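Local coordinates for protein Eag-like K[+] channel (Drosophila melanogaster, PDB 4HP4) that probably conducts potassium ions across the membrane as a voltage-gated channel, represented here by its cytoplasmic PAS domain, at residues 23-28 / 35-40. Sequence-based numbering, arbitrary orientation.
Sequences FVLGNA and IVYCSD
Ser39 OG is gripped from several directions: it accepts a bond from Phe23 N at 3.1 Å and is also hydrogen-bonded to Ser21 O and to Phe42 N, the last making Ser39 the N-cap of helix 40-46. With chi1 at 67°, the hydroxyl sits between its own backbone N and carbonyl carbon, which lets one side chain both close the open end of a β-hairpin, away from its connecting loop, and start a helix. The hairpin pairs antiparallel strands 23-27 and 35-38 at one margin of the five-stranded PAS sheet, with strand 118-122 on the far side of 23-27. Beside the hydroxyl bond, Ser39 N donates to Phe23 O at 3.0 Å.

Further along, the hairpin illustrates how a classic β-bulge absorbs one extra residue. Leu25 N reaches Tyr37 O at 2.8 Å, its approach tilted out of the carbonyl plane. Leu25 O, in turn, faces two successive amides: Val36 N donates to it at 2.8 Å, nearly in line with the carbonyl, whereas Tyr37 N makes a weak bond. Beyond the bulge Gly26 pairs with Ile35.

Each face packs against a different helix. Val24, Ile35 and Cys38 share one, where Val24 CG1 touches both Ile35 CD1 and Cys38 CB and helix 40-46 covers Val24 and Cys38 through Phe42 and Val43. On the other, Leu25 and Tyr37 meet CB to CB, both touched by Leu9 of helix 8-15. Tyr37 CG is anti to the backbone N (chi1 -179°), sending the ring along the hairpin toward Phe23; CE1 of Phe23 approaches the tyrosine's edge, 3.9 Å from Tyr37 CE2, with the ring planes 36° apart. On the same side of its plane the Phe23 ring also takes an off-centre CH-pi contact from Ser39, whose CB lies 3.7 Å from Phe23 CE2.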
# COMPACT_ATOMS: atom_id res chain seq x y z
N PHE A 23 0.73 -6.12 2.07
CA PHE A 23 -0.27 -5.11 1.73
C PHE A 23 -0.53 -4.13 2.87
O PHE A 23 -0.22 -4.40 4.03
CB PHE A 23 -1.58 -5.77 1.29
CG PHE A 23 -2.33 -6.44 2.41
CD1 PHE A 23 -3.30 -5.75 3.11
CD2 PHE A 23 -2.06 -7.75 2.75
CE1 PHE A 23 -4.00 -6.36 4.14
CE2 PHE A 23 -2.75 -8.37 3.78
CZ PHE A 23 -3.72 -7.67 4.48
N VAL A 24 -1.11 -2.99 2.51
CA VAL A 24 -1.58 -2.01 3.47
C VAL A 24 -3.01 -1.65 3.13
O VAL A 24 -3.47 -1.85 2.00
CB VAL A 24 -0.73 -0.72 3.43
CG1 VAL A 24 0.72 -1.02 3.72
CG2 VAL A 24 -0.88 -0.02 2.09
N LEU A 25 -3.73 -1.13 4.12
CA LEU A 25 -5.06 -0.59 3.90
C LEU A 25 -5.03 0.89 4.23
O LEU A 25 -4.61 1.28 5.32
CB LEU A 25 -6.09 -1.33 4.75
CG LEU A 25 -6.32 -2.79 4.36
CD1 LEU A 25 -7.16 -3.52 5.39
CD2 LEU A 25 -6.98 -2.87 3.00
N GLY A 26 -5.46 1.71 3.28
CA GLY A 26 -5.50 3.15 3.47
C GLY A 26 -6.92 3.64 3.66
O GLY A 26 -7.84 3.13 3.03
N ASN A 27 -7.09 4.62 4.55
CA ASN A 27 -8.41 5.20 4.79
C ASN A 27 -8.73 6.29 3.78
O ASN A 27 -8.18 7.39 3.85
CB ASN A 27 -8.49 5.77 6.21
CG ASN A 27 -9.88 6.26 6.56
OD1 ASN A 27 -10.82 6.06 5.80
ND2 ASN A 27 -10.01 6.89 7.72
N ALA A 28 -9.62 5.98 2.85
CA ALA A 28 -9.97 6.92 1.78
C ALA A 28 -10.86 8.06 2.27
O ALA A 28 -11.11 9.01 1.54
CB ALA A 28 -10.66 6.17 0.64
N ILE A 35 -2.37 5.16 6.00
CA ILE A 35 -2.34 3.73 6.24
C ILE A 35 -2.90 3.44 7.63
O ILE A 35 -2.43 3.98 8.63
CB ILE A 35 -0.90 3.18 6.13
CG1 ILE A 35 -0.43 3.26 4.68
CG2 ILE A 35 -0.83 1.75 6.64
CD1 ILE A 35 1.03 2.93 4.49
N VAL A 36 -3.92 2.59 7.68
CA VAL A 36 -4.55 2.21 8.94
C VAL A 36 -4.36 0.73 9.26
O VAL A 36 -4.80 0.25 10.31
CB VAL A 36 -6.06 2.56 8.96
CG1 VAL A 36 -6.25 4.07 9.05
CG2 VAL A 36 -6.76 2.01 7.72
N TYR A 37 -3.71 0.01 8.36
CA TYR A 37 -3.33 -1.38 8.61
C TYR A 37 -2.24 -1.82 7.64
O TYR A 37 -2.22 -1.41 6.48
CB TYR A 37 -4.53 -2.31 8.45
CG TYR A 37 -4.18 -3.76 8.74
CD1 TYR A 37 -4.18 -4.24 10.04
CD2 TYR A 37 -3.83 -4.63 7.71
CE1 TYR A 37 -3.84 -5.56 10.31
CE2 TYR A 37 -3.50 -5.95 7.98
CZ TYR A 37 -3.50 -6.40 9.28
OH TYR A 37 -3.17 -7.71 9.55
N CYS A 38 -1.32 -2.65 8.13
CA CYS A 38 -0.32 -3.27 7.26
C CYS A 38 -0.01 -4.69 7.73
O CYS A 38 -0.01 -4.97 8.93
CB CYS A 38 0.96 -2.43 7.20
SG CYS A 38 1.92 -2.39 8.73
N SER A 39 0.25 -5.58 6.78
CA SER A 39 0.51 -6.98 7.07
C SER A 39 1.95 -7.18 7.52
O SER A 39 2.81 -6.33 7.28
CB SER A 39 0.24 -7.83 5.83
OG SER A 39 1.18 -7.53 4.82
N ASP A 40 2.21 -8.31 8.18
CA ASP A 40 3.57 -8.65 8.59
C ASP A 40 4.48 -8.76 7.38
O ASP A 40 5.66 -8.42 7.44
CB ASP A 40 3.58 -9.98 9.35
CG ASP A 40 2.97 -9.88 10.74
OD1 ASP A 40 2.71 -8.75 11.21
OD2 ASP A 40 2.76 -10.94 11.36